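Cellulose 1,4-beta-cellobiosidase (Thermobifida fusca, PDB 4JJJ) probably hydrolyses the beta-1,4 linkages of cellulose to release cellobiose, this chain being the glycoside hydrolase family 48 catalytic part of a longer protein. Local coordinates at residues 87-92 with 158-163; 173-176 with 182-185; 195-200 with 571-576; 203-206 with 212-215; 554-557 with 562-565. The protein carries 1 engineered substitution. All coordinates share one frame; numbering follows the deposited sequence.

The five contacts tie together loops of the (alpha/alpha)6 family 48 domain, and contact 2 is the one that meets bound glucose directly. Contacts 1, 3 and 4 form a continuous group: Phe158 CE1 of contact 1 lies 3.5 Å from Pro573 CG of contact 3, and Phe195 CE1 of contact 3 lies 3.5 Å from Leu204 CD1 of contact 4. Contact 2 has its centre about 12 Å from that of contact 5, and the two touch where Glu185 O comes 3.6 Å from Leu562 CD1. Contacts 1 and 5 are farthest apart, about 30 Å between centres. Along the chain, contacts 4 and 5 are nested within the loop closed by contact 3.

Contact 1: residues 87-92 with 158-163; sequences GTKDQP and FGFCGD. With CA (calcium ion), chain H.
Asp90 meets Phe160 through a single carboxylate oxygen: OD1 lies 3.4 Å from Phe160 CE1, at the edge of the ring, where aromatic C-H groups carry a slight positive charge. The pair joins two loops of the (alpha/alpha)6 domain, and Phe160 is the first residue of a type I' beta turn that ends at Asp163. OD1 lies near the ring plane, so it addresses the rim; the carboxylate itself is turned 70° from the ring. Asp163 OD1 also lies at the ring's edge. Lys89 adds a looser touch, its CG 4.2 Å from the same Phe160 CE1. No hydrogen bond links the two segments, which together bury just 123 Å².

The second shell sets both partners. Asp90 CG sits beside its own backbone N (chi1 -53°), which brings the carboxylate back to the start of its own segment; there OD2 receives Gly87 N at 2.8 Å on its anti lone pair, fixing the rotation that aims OD1 at the ring. Replacing the aspartate by alanine is likely to leave Gly87 N without this acceptor and to open a gap beside Phe160 CE1. Phe160 CG lies opposite its backbone N (chi1 167°), directing the ring out of the turn toward residues 87-92, and Phe160 N donates to Asp163 OD2 at 2.9 Å from above the carboxylate plane.

Farther out, Cys161 is bound to Cys192 in a disulfide, and a calcium ion sits beside the turn with Asp194 among its ligands. Water 1 bridges the metal and Phe160 O, while Cys161 O binds calcium directly at 2.5 Å.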
# COMPACT_ATOMS: atom_id res chain seq x y z
N GLY A 87 4.58 -16.58 9.86
CA GLY A 87 4.46 -17.40 11.06
C GLY A 87 5.79 -17.57 11.74
O GLY A 87 6.76 -17.06 11.30
N THR A 88 5.84 -18.40 12.78
CA THR A 88 7.11 -18.58 13.51
C THR A 88 8.24 -19.09 12.58
O THR A 88 9.36 -18.53 12.58
CB THR A 88 6.90 -19.55 14.68
OG1 THR A 88 5.85 -19.04 15.55
CG2 THR A 88 8.24 -19.79 15.41
N LYS A 89 7.91 -20.06 11.73
CA LYS A 89 8.86 -20.56 10.74
C LYS A 89 9.44 -19.46 9.89
O LYS A 89 10.65 -19.48 9.56
CB LYS A 89 8.23 -21.65 9.85
CG LYS A 89 7.06 -21.17 8.95
CD LYS A 89 6.35 -22.42 8.42
CE LYS A 89 5.62 -22.19 7.13
NZ LYS A 89 4.26 -21.67 7.35
N ASP A 90 8.58 -18.51 9.53
CA ASP A 90 8.95 -17.44 8.63
C ASP A 90 9.73 -16.29 9.32
O ASP A 90 10.58 -15.69 8.71
CB ASP A 90 7.70 -16.83 7.98
CG ASP A 90 6.80 -17.89 7.29
OD1 ASP A 90 7.32 -18.47 6.29
OD2 ASP A 90 5.62 -18.03 7.69
N GLN A 91 9.43 -16.01 10.58
CA GLN A 91 10.13 -14.98 11.37
C GLN A 91 10.60 -15.58 12.70
O GLN A 91 10.11 -15.30 13.78
CB GLN A 91 9.25 -13.73 11.60
CG GLN A 91 7.89 -14.05 12.23
CD GLN A 91 7.15 -12.80 12.66
OE1 GLN A 91 7.74 -11.92 13.29
NE2 GLN A 91 5.85 -12.72 12.39
N PRO A 92 11.64 -16.46 12.61
CA PRO A 92 11.92 -17.32 13.80
C PRO A 92 12.80 -16.79 14.92
O PRO A 92 12.77 -17.37 16.04
CB PRO A 92 12.64 -18.52 13.12
CG PRO A 92 13.31 -17.95 11.92
CD PRO A 92 12.22 -16.98 11.38
N PHE A 158 11.04 -19.26 -6.02
CA PHE A 158 11.69 -19.20 -4.75
C PHE A 158 11.23 -20.19 -3.74
O PHE A 158 12.05 -20.74 -3.00
CB PHE A 158 11.64 -17.78 -4.16
CG PHE A 158 12.36 -16.75 -5.00
CD1 PHE A 158 13.75 -16.83 -5.11
CD2 PHE A 158 11.69 -15.70 -5.62
CE1 PHE A 158 14.46 -15.91 -5.81
CE2 PHE A 158 12.40 -14.76 -6.32
CZ PHE A 158 13.79 -14.88 -6.45
N GLY A 159 9.94 -20.48 -3.66
CA GLY A 159 9.44 -21.35 -2.59
C GLY A 159 9.64 -20.87 -1.20
O GLY A 159 9.59 -19.65 -0.96
N PHE A 160 9.87 -21.78 -0.26
CA PHE A 160 9.95 -21.45 1.12
C PHE A 160 11.42 -21.46 1.48
O PHE A 160 12.09 -22.50 1.33
CB PHE A 160 9.22 -22.44 2.01
CG PHE A 160 9.57 -22.27 3.46
CD1 PHE A 160 9.08 -21.17 4.20
CD2 PHE A 160 10.47 -23.15 4.09
CE1 PHE A 160 9.43 -20.99 5.50
CE2 PHE A 160 10.82 -22.92 5.42
CZ PHE A 160 10.31 -21.85 6.12
N CYS A 161 11.94 -20.36 1.97
CA CYS A 161 13.41 -20.19 2.22
C CYS A 161 14.33 -20.79 1.15
O CYS A 161 15.43 -21.33 1.43
CB CYS A 161 13.76 -20.67 3.63
SG CYS A 161 13.04 -19.69 4.99
N GLY A 162 13.94 -20.60 -0.07
CA GLY A 162 14.75 -21.04 -1.19
C GLY A 162 14.46 -22.41 -1.69
O GLY A 162 15.07 -22.78 -2.73
N ASP A 163 13.50 -23.14 -1.08
CA ASP A 163 13.28 -24.59 -1.49
C ASP A 163 12.59 -24.81 -2.85
O ASP A 163 12.50 -25.96 -3.36
CB ASP A 163 12.70 -25.40 -0.31
CG ASP A 163 11.20 -25.19 -0.09
OD1 ASP A 163 10.70 -25.63 0.99
OD2 ASP A 163 10.55 -24.49 -0.92
CA CA H . 16.18 -23.64 2.06
O HOH W 1 13.93 -24.02 2.87
O HOH W 2 16.63 -23.15 4.38
O HOH W 3 16.40 -24.14 0.03
O HOH W 4 16.55 -25.77 2.62

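Contact 2: residues 173-176 with 182-185; sequences NTYQ and SVWE. With CA (calcium ion), chain E; BGC (beta-D-glucopyranose), chain D; BGC (beta-D-glucopyranose), chain B; BGC (beta-D-glucopyranose), chain C.
Tyr175 runs alongside Val183, in the same direction, where a type I beta turn from Ser182 to Glu185 backs the wall of the glycan pocket. With Tyr175 CG beside its backbone N (chi1 -54°), the side chain runs between sugar and turn. At its base, CB is 3.9 Å from O5 of the chain D glucose. Farther along, one flank belongs to the chain C glucose, whose C3 is 3.6 Å from Tyr175 CD2. The other flank belongs to the turn: CE1 meets Val183 N at 3.7 Å, near the ring plane and at its edge. At the tip, OH packs tightly on Val183, 3.2 Å from CB, while its hydrogen-bond partner is Ala41 O.

Neighbouring residues grip the sugars by polar contacts. Asn173 ND2 donates to O3 of the chain D glucose and its OD1 accepts from O2, while Gln176 NE2 donates to O6 of the chain B glucose.

The turn itself is held by its ends. Ser182 OG accepts Trp184 N in an ST turn, and Glu185 OE1 takes both Ser182 N, at 2.8 Å on its anti lone pair, and Ser182 OG. Both oxygens of Glu185 also bind a calcium ion, OE1 at 2.4 Å.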
# COMPACT_ATOMS: atom_id res chain seq x y z
N ASN A 173 10.23 -9.99 -2.12
CA ASN A 173 10.28 -8.54 -2.10
C ASN A 173 10.99 -8.09 -3.35
O ASN A 173 11.59 -8.91 -4.08
CB ASN A 173 10.91 -8.03 -0.80
CG ASN A 173 10.68 -6.60 -0.53
OD1 ASN A 173 9.80 -5.93 -1.05
ND2 ASN A 173 11.52 -6.08 0.37
N THR A 174 10.83 -6.83 -3.67
CA THR A 174 11.37 -6.22 -4.89
C THR A 174 12.07 -4.90 -4.50
O THR A 174 13.29 -4.86 -4.43
CB THR A 174 10.30 -6.01 -5.92
OG1 THR A 174 9.25 -5.20 -5.32
CG2 THR A 174 9.70 -7.34 -6.44
N TYR A 175 11.34 -3.83 -4.22
CA TYR A 175 11.97 -2.55 -3.91
C TYR A 175 12.96 -2.63 -2.79
O TYR A 175 12.64 -3.07 -1.68
CB TYR A 175 10.85 -1.51 -3.59
CG TYR A 175 9.83 -1.42 -4.65
CD1 TYR A 175 10.06 -0.74 -5.79
CD2 TYR A 175 8.62 -2.05 -4.47
CE1 TYR A 175 9.15 -0.76 -6.85
CE2 TYR A 175 7.67 -2.08 -5.49
CZ TYR A 175 7.90 -1.40 -6.65
OH TYR A 175 7.02 -1.31 -7.72
N GLN A 176 14.16 -2.11 -3.10
CA GLN A 176 15.27 -2.06 -2.17
C GLN A 176 16.22 -0.87 -2.37
O GLN A 176 17.00 -0.55 -1.43
CB GLN A 176 16.21 -3.29 -2.18
CG GLN A 176 15.63 -4.60 -1.81
CD GLN A 176 15.52 -4.77 -0.32
OE1 GLN A 176 16.51 -5.15 0.40
NE2 GLN A 176 14.35 -4.49 0.20
N SER A 182 12.27 2.26 -9.88
CA SER A 182 10.90 1.97 -10.25
C SER A 182 10.62 0.44 -10.26
O SER A 182 11.49 -0.40 -10.04
CB SER A 182 10.69 2.49 -11.59
OG SER A 182 11.18 1.60 -12.62
N VAL A 183 9.33 0.13 -10.46
CA VAL A 183 8.86 -1.29 -10.61
C VAL A 183 9.65 -2.02 -11.66
O VAL A 183 9.81 -3.24 -11.66
CB VAL A 183 7.34 -1.28 -10.90
CG1 VAL A 183 7.05 -0.58 -12.23
CG2 VAL A 183 6.75 -2.68 -10.76
N TRP A 184 10.16 -1.26 -12.67
CA TRP A 184 10.93 -1.83 -13.82
C TRP A 184 12.37 -2.14 -13.47
O TRP A 184 13.03 -2.79 -14.28
CB TRP A 184 10.91 -0.88 -14.98
CG TRP A 184 9.56 -0.55 -15.45
CD1 TRP A 184 8.79 0.50 -15.02
CD2 TRP A 184 8.72 -1.38 -16.21
NE1 TRP A 184 7.52 0.42 -15.60
CE2 TRP A 184 7.46 -0.74 -16.33
CE3 TRP A 184 8.92 -2.57 -16.89
CZ2 TRP A 184 6.39 -1.31 -17.05
CZ3 TRP A 184 7.87 -3.13 -17.60
CH2 TRP A 184 6.65 -2.50 -17.71
N GLU A 185 12.86 -1.66 -12.31
CA GLU A 185 14.31 -1.59 -12.01
C GLU A 185 14.73 -2.39 -10.82
O GLU A 185 15.85 -2.28 -10.40
CB GLU A 185 14.71 -0.12 -11.88
CG GLU A 185 14.60 0.70 -13.19
CD GLU A 185 14.65 2.17 -13.01
OE1 GLU A 185 13.99 2.67 -12.11
OE2 GLU A 185 15.31 2.88 -13.76
CA CA E . 14.68 4.94 -12.27
C2 BGC D . 9.94 -2.62 0.49
C3 BGC D . 10.95 -2.33 1.54
C4 BGC D . 11.71 -1.02 1.31
C5 BGC D . 10.62 0.06 1.06
C6 BGC D . 11.31 1.40 0.86
C1 BGC D . 9.01 -1.42 0.34
O2 BGC D . 9.23 -3.79 0.78
O3 BGC D . 11.77 -3.44 1.59
O4 BGC D . 12.41 -0.59 2.52
O5 BGC D . 9.74 -0.26 -0.02
O6 BGC D . 11.87 1.40 -0.47
C2 BGC B . 14.37 -0.18 3.73
C3 BGC B . 15.72 -0.74 4.13
C4 BGC B . 15.64 -2.19 4.59
C5 BGC B . 14.86 -3.03 3.61
C6 BGC B . 14.56 -4.42 4.04
C1 BGC B . 13.71 -1.15 2.71
O2 BGC B . 14.44 1.14 3.21
O3 BGC B . 16.30 0.07 5.19
O4 BGC B . 17.03 -2.66 4.63
O5 BGC B . 13.57 -2.42 3.31
O6 BGC B . 13.92 -5.17 3.02
C2 BGC C . 5.13 0.06 -2.19
C3 BGC C . 6.58 -0.42 -2.03
C4 BGC C . 6.79 -0.88 -0.63
C5 BGC C . 5.82 -1.93 -0.17
C6 BGC C . 6.01 -2.38 1.28
C1 BGC C . 4.24 -1.00 -1.61
O1 BGC C . 2.88 -0.55 -1.66
O2 BGC C . 4.77 0.37 -3.55
O3 BGC C . 7.42 0.74 -2.30
O4 BGC C . 8.08 -1.58 -0.73
O5 BGC C . 4.50 -1.37 -0.28
O6 BGC C . 5.94 -1.21 2.14
O HOH W 5 14.77 7.42 -11.89
O HOH W 6 17.01 4.93 -11.96

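Contact 3: residues 195-200 with 571-576; sequences FTHGGP and TMPNGD. With FE (Fe (III) ion), chain L.
Gly198 and Thr571 are paired through their backbones. Gly198 N donates to Thr571 O at 2.9 Å, and Thr571 N returns a bond to Gly198 O at 3.0 Å, so the two residues form a hydrogen-bonded antiparallel pair, a single beta bridge. It joins two surface loops of the family 48 (alpha/alpha)6 domain whose closest ends are 371 residues apart in sequence. The two bonds differ in approach: the first donor is tilted only slightly from the plane of the Thr571 carbonyl, whereas the second comes from well above the plane of the Gly198 carbonyl.

Ring packing lies next to this bridge. Pro573 CG sits over the centre of the His197 imidazole, 3.7 Å from the centroid and 7° off the ring normal, a CH-pi contact. Thr196 CG2 covers the opposite face, so the ring is sandwiched between two aliphatic groups. His197 CG lies beside its own backbone N (chi1 -54°), which swings the ring across to the proline.

Within 571-576, a type I beta turn from Met572 to Gly575 presents that proline. Asn574 OD1 accepts Asp576 N at 2.9 Å, an Asx turn, and Met572 N donates to Asp576 O.

Metal coordination completes the account. His197 NE2 binds an iron(III) ion at 2.2 Å, and five waters fill the remaining positions. One of them, water 7, donates to Pro573 O at 3.0 Å, linking the metal to the opposing loop. Iron probably polarises the imidazole, and it is likely to make water 7 a stronger donor to the Pro573 carbonyl.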
# COMPACT_ATOMS: atom_id res chain seq x y z
N PHE A 195 20.63 -18.31 0.71
CA PHE A 195 21.61 -18.32 -0.28
C PHE A 195 21.43 -19.42 -1.33
O PHE A 195 22.36 -19.62 -2.12
CB PHE A 195 23.07 -18.35 0.23
CG PHE A 195 23.42 -17.33 1.26
CD1 PHE A 195 22.66 -16.20 1.52
CD2 PHE A 195 24.59 -17.49 2.00
CE1 PHE A 195 23.01 -15.28 2.49
CE2 PHE A 195 24.93 -16.55 2.96
CZ PHE A 195 24.19 -15.41 3.15
N THR A 196 20.27 -20.07 -1.41
CA THR A 196 20.02 -21.07 -2.39
C THR A 196 20.12 -20.54 -3.79
O THR A 196 20.65 -21.16 -4.71
CB THR A 196 18.65 -21.76 -2.16
OG1 THR A 196 18.66 -22.46 -0.95
CG2 THR A 196 18.38 -22.78 -3.35
N HIS A 197 19.58 -19.33 -3.94
CA HIS A 197 19.57 -18.64 -5.22
C HIS A 197 20.30 -17.30 -5.22
O HIS A 197 20.68 -16.79 -4.20
CB HIS A 197 18.10 -18.41 -5.64
CG HIS A 197 17.26 -19.66 -5.65
ND1 HIS A 197 16.22 -19.89 -4.76
CD2 HIS A 197 17.23 -20.69 -6.53
CE1 HIS A 197 15.62 -21.03 -5.07
NE2 HIS A 197 16.20 -21.53 -6.15
N GLY A 198 20.46 -16.67 -6.39
CA GLY A 198 21.15 -15.44 -6.45
C GLY A 198 22.66 -15.69 -6.62
O GLY A 198 23.08 -16.48 -7.54
N GLY A 199 23.46 -14.95 -5.84
CA GLY A 199 24.94 -15.12 -5.86
C GLY A 199 25.35 -15.88 -4.63
O GLY A 199 24.59 -16.49 -3.92
N PRO A 200 26.63 -15.81 -4.27
CA PRO A 200 27.11 -16.56 -3.18
C PRO A 200 26.58 -16.17 -1.82
O PRO A 200 26.53 -16.99 -0.90
CB PRO A 200 28.62 -16.35 -3.23
CG PRO A 200 28.82 -15.27 -4.09
CD PRO A 200 27.65 -15.02 -4.95
N THR A 571 22.23 -16.06 -10.37
CA THR A 571 21.12 -16.51 -11.22
C THR A 571 19.80 -16.47 -10.40
O THR A 571 19.78 -16.76 -9.21
CB THR A 571 21.33 -17.93 -11.75
OG1 THR A 571 21.58 -18.81 -10.66
CG2 THR A 571 22.45 -17.91 -12.73
N MET A 572 18.70 -16.24 -11.13
CA MET A 572 17.39 -16.39 -10.57
C MET A 572 17.13 -17.89 -10.47
O MET A 572 17.89 -18.72 -11.07
CB MET A 572 16.35 -15.72 -11.49
CG MET A 572 16.61 -14.23 -11.70
SD MET A 572 16.28 -13.20 -10.22
CE MET A 572 14.51 -13.24 -10.09
N PRO A 573 16.03 -18.29 -9.83
CA PRO A 573 15.72 -19.72 -9.76
C PRO A 573 15.58 -20.46 -11.07
O PRO A 573 15.92 -21.65 -11.12
CB PRO A 573 14.43 -19.76 -8.93
CG PRO A 573 14.57 -18.57 -8.03
CD PRO A 573 15.24 -17.52 -8.83
N ASN A 574 15.09 -19.80 -12.10
CA ASN A 574 14.99 -20.38 -13.43
C ASN A 574 16.28 -20.35 -14.20
O ASN A 574 16.28 -20.70 -15.42
CB ASN A 574 13.87 -19.73 -14.15
CG ASN A 574 14.19 -18.33 -14.62
OD1 ASN A 574 15.18 -17.67 -14.22
ND2 ASN A 574 13.33 -17.83 -15.52
N GLY A 575 17.37 -19.91 -13.60
CA GLY A 575 18.66 -19.81 -14.29
C GLY A 575 18.93 -18.48 -15.01
O GLY A 575 20.01 -18.27 -15.56
N ASP A 576 17.97 -17.51 -14.98
CA ASP A 576 18.21 -16.26 -15.62
C ASP A 576 19.44 -15.57 -14.97
O ASP A 576 19.60 -15.48 -13.72
CB ASP A 576 16.99 -15.28 -15.48
CG ASP A 576 15.78 -15.69 -16.28
OD1 ASP A 576 15.91 -16.49 -17.32
OD2 ASP A 576 14.68 -15.16 -15.97
FE FE L . 15.77 -23.53 -6.91
O HOH W 7 16.63 -23.17 -8.69
O HOH W 8 15.24 -25.41 -7.49
O HOH W 9 13.80 -23.05 -7.56
O HOH W 10 15.07 -24.37 -4.86
O HOH W 11 17.67 -24.20 -6.46

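Contact 4: residues 203-206 with 212-215; sequences YLDL and NYAK
Asp205 and Leu204 pack against Tyr213 where the chain doubles back through the short strand 208-209, just before it enters strand 216-220 of a four-stranded antiparallel sheet. No hydrogen bond joins the two segments, so the 195 Å² they bury is van der Waals contact.

The aromatic contact is made over one face and at the root of the ring. Asp205 CB lies over a face of the Tyr213 ring, 3.3 Å from CZ and 3.4 Å from OH, so it covers the phenolic end. Nearer the ring's root, Leu204 CB approaches Tyr213 CD1 obliquely at 3.9 Å.

Polar ends are satisfied outside the pair. Asp205 CG lies between its own backbone N and carbonyl carbon (chi1 56°), which turns the carboxylate away from the tyrosine: OD1 accepts from Trp568 NE1 and OD2 from Asn201 ND2. Tyr213 OH is engaged by Thr208 O and Asp210 N, both from the connection between the segments, so its ring is held at the far end as well as over one face.

Backbone and aliphatic atoms supply the rest. Leu206 N bonds back to Tyr203 O at 3.1 Å, keeping segment 203-206 curled, and Leu204 CD1 reaches 3.2 Å from Ala214 O, the carbonyl that also accepts Gln216 NE2.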
# COMPACT_ATOMS: atom_id res chain seq x y z
N TYR A 203 20.93 -12.78 -2.42
CA TYR A 203 20.75 -11.49 -3.03
C TYR A 203 21.21 -10.34 -2.11
O TYR A 203 21.12 -9.20 -2.48
CB TYR A 203 19.24 -11.28 -3.32
CG TYR A 203 18.70 -12.21 -4.43
CD1 TYR A 203 18.45 -13.54 -4.15
CD2 TYR A 203 18.41 -11.70 -5.71
CE1 TYR A 203 17.97 -14.36 -5.14
CE2 TYR A 203 17.94 -12.51 -6.71
CZ TYR A 203 17.71 -13.85 -6.40
OH TYR A 203 17.16 -14.72 -7.38
N LEU A 204 21.75 -10.69 -0.91
CA LEU A 204 21.86 -9.69 0.14
C LEU A 204 22.82 -8.57 -0.28
O LEU A 204 22.59 -7.36 0.05
CB LEU A 204 22.38 -10.32 1.42
CG LEU A 204 21.57 -11.40 2.00
CD1 LEU A 204 22.23 -11.96 3.23
CD2 LEU A 204 20.14 -10.88 2.32
N ASP A 205 23.91 -8.93 -0.96
CA ASP A 205 24.89 -7.99 -1.30
C ASP A 205 24.67 -7.21 -2.54
O ASP A 205 25.59 -6.47 -2.98
CB ASP A 205 26.34 -8.62 -1.28
CG ASP A 205 26.48 -9.86 -2.19
OD1 ASP A 205 25.51 -10.23 -2.86
OD2 ASP A 205 27.65 -10.36 -2.34
N LEU A 206 23.44 -7.26 -3.13
CA LEU A 206 23.05 -6.28 -4.12
C LEU A 206 22.64 -4.98 -3.38
O LEU A 206 22.59 -3.94 -3.94
CB LEU A 206 21.79 -6.84 -4.83
CG LEU A 206 22.01 -8.02 -5.78
CD1 LEU A 206 20.70 -8.70 -6.16
CD2 LEU A 206 22.68 -7.56 -7.01
N ASN A 212 30.44 -9.06 6.43
CA ASN A 212 30.04 -10.44 6.61
C ASN A 212 28.60 -10.55 6.07
O ASN A 212 27.88 -9.50 6.18
CB ASN A 212 30.02 -10.79 8.12
CG ASN A 212 31.41 -10.77 8.77
OD1 ASN A 212 32.31 -11.52 8.39
ND2 ASN A 212 31.57 -9.90 9.76
N TYR A 213 28.20 -11.68 5.45
CA TYR A 213 26.76 -11.89 5.10
C TYR A 213 26.23 -13.14 5.76
O TYR A 213 26.83 -14.24 5.75
CB TYR A 213 26.49 -11.93 3.57
CG TYR A 213 26.78 -10.62 2.95
CD1 TYR A 213 25.85 -9.57 2.99
CD2 TYR A 213 27.97 -10.34 2.37
CE1 TYR A 213 26.12 -8.32 2.46
CE2 TYR A 213 28.29 -9.09 1.85
CZ TYR A 213 27.32 -8.06 1.85
OH TYR A 213 27.58 -6.85 1.32
N ALA A 214 25.07 -13.04 6.38
CA ALA A 214 24.51 -14.16 7.02
C ALA A 214 23.14 -14.48 6.40
O ALA A 214 22.43 -13.55 6.02
CB ALA A 214 24.35 -13.89 8.53
N LYS A 215 22.78 -15.75 6.41
CA LYS A 215 21.41 -16.16 5.98
C LYS A 215 20.42 -15.48 6.92
O LYS A 215 20.68 -15.41 8.15
CB LYS A 215 21.29 -17.67 6.08
CG LYS A 215 22.25 -18.37 5.13
CD LYS A 215 22.15 -19.84 5.24
CE LYS A 215 23.11 -20.56 4.28
NZ LYS A 215 22.89 -22.03 4.37

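Contact 5: residues 554-557 with 562-565. With CA (calcium ion), chain F.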
# COMPACT_ATOMS: atom_id res chain seq x y z
N ASP A 554 15.23 -2.46 -21.21
CA ASP A 554 16.23 -1.40 -21.02
C ASP A 554 17.28 -1.84 -20.01
O ASP A 554 17.05 -2.03 -18.82
CB ASP A 554 15.54 -0.17 -20.53
CG ASP A 554 14.72 0.54 -21.58
OD1 ASP A 554 14.74 0.16 -22.78
OD2 ASP A 554 14.01 1.50 -21.18
N PRO A 555 18.53 -1.95 -20.45
CA PRO A 555 19.65 -2.10 -19.49
C PRO A 555 20.01 -0.77 -18.83
O PRO A 555 19.55 0.27 -19.28
CB PRO A 555 20.77 -2.63 -20.38
CG PRO A 555 20.49 -1.90 -21.63
CD PRO A 555 18.96 -1.87 -21.86
N TRP A 556 20.81 -0.79 -17.80
CA TRP A 556 21.26 0.43 -17.10
C TRP A 556 22.06 1.27 -18.08
O TRP A 556 22.91 0.73 -18.84
CB TRP A 556 22.22 0.01 -15.99
CG TRP A 556 22.87 1.09 -15.27
CD1 TRP A 556 24.23 1.37 -15.30
CD2 TRP A 556 22.31 2.00 -14.29
NE1 TRP A 556 24.50 2.39 -14.45
CE2 TRP A 556 23.33 2.84 -13.88
CE3 TRP A 556 21.00 2.29 -13.85
CZ2 TRP A 556 23.15 3.81 -12.94
CZ3 TRP A 556 20.82 3.32 -12.95
CH2 TRP A 556 21.89 4.01 -12.45
N ASP A 557 21.75 2.56 -18.11
CA ASP A 557 22.38 3.50 -19.05
C ASP A 557 23.14 4.55 -18.29
O ASP A 557 23.48 5.61 -18.86
CB ASP A 557 21.33 4.13 -20.01
CG ASP A 557 20.32 5.01 -19.28
OD1 ASP A 557 20.59 5.31 -18.10
OD2 ASP A 557 19.27 5.22 -19.90
N LEU A 562 17.90 -1.40 -15.50
CA LEU A 562 18.24 -2.34 -14.43
C LEU A 562 19.69 -2.29 -14.09
O LEU A 562 20.56 -2.61 -14.94
CB LEU A 562 17.86 -3.76 -14.87
CG LEU A 562 18.20 -4.84 -13.87
CD1 LEU A 562 17.69 -4.55 -12.46
CD2 LEU A 562 17.78 -6.14 -14.41
N TYR A 563 20.00 -1.76 -12.90
CA TYR A 563 21.36 -1.79 -12.39
C TYR A 563 21.72 -3.09 -11.72
O TYR A 563 20.99 -3.60 -10.89
CB TYR A 563 21.57 -0.61 -11.39
CG TYR A 563 22.98 -0.50 -10.82
CD1 TYR A 563 23.96 -0.02 -11.67
CD2 TYR A 563 23.30 -0.95 -9.58
CE1 TYR A 563 25.26 0.09 -11.20
CE2 TYR A 563 24.61 -0.84 -9.07
CZ TYR A 563 25.58 -0.37 -9.95
OH TYR A 563 26.86 -0.25 -9.51
N VAL A 564 22.98 -3.61 -11.99
CA VAL A 564 23.58 -4.68 -11.28
C VAL A 564 25.06 -4.17 -10.99
O VAL A 564 25.61 -3.65 -11.93
CB VAL A 564 23.58 -5.96 -12.14
CG1 VAL A 564 24.25 -7.05 -11.42
CG2 VAL A 564 22.14 -6.36 -12.50
N PRO A 565 25.56 -4.38 -9.77
CA PRO A 565 26.98 -3.98 -9.48
C PRO A 565 27.99 -4.65 -10.40
O PRO A 565 27.86 -5.78 -10.73
CB PRO A 565 27.20 -4.38 -8.05
CG PRO A 565 25.79 -4.47 -7.46
CD PRO A 565 24.96 -4.96 -8.57
CA CA F . 13.07 -0.16 -24.30
O HOH W 12 21.68 -3.70 -16.99
O HOH W 13 12.88 1.91 -24.65
O HOH W 14 11.71 -0.83 -25.93
O HOH W 15 14.76 -0.45 -25.89
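The backbones of 554-556 and Leu562 are joined by two bonds so slack that a water shares the work. Trp556 N is 3.4 Å from Leu562 O, a weak hydrogen bond bent to 123° at the hydrogen, while water 12 accepts from the same Trp556 N at 3.1 Å and donates to the same Leu562 O at 2.6 Å. A second weak bond, Leu562 N to Asp554 O at 3.5 Å, completes a single beta bridge, Pro555 with Leu562, that closes a short surface loop of the family 48 domain.

Side chains reinforce it with a T-shaped aromatic pair. The edge of Tyr563 is turned to the face of Trp556, with the tyrosine and five-membered ring centroids 4.9 Å apart and the planes at 69°. Tyr563 CD1 comes closest, 3.7 Å from Trp556 CE2, and Tyr563 CB adds a CH-pi contact over the six-membered ring, 4.2 Å from its centroid. Trp556 CG lies opposite its backbone N (chi1 174°), carrying the indole across to the tyrosine. A serine in its place would probably open a gap beside Tyr563 and leave that ring freer to turn.

The loop lies between two calcium sites. Within it, Asp557 OD1 accepts Ser559 N and Glu560 N, and Glu560 is a ligand of the calcium that Glu185 also binds. Before it, Asp553 and Asp550 O join Asp554 at a separate calcium ion, to which Asp554 OD1 is bound at 2.3 Å.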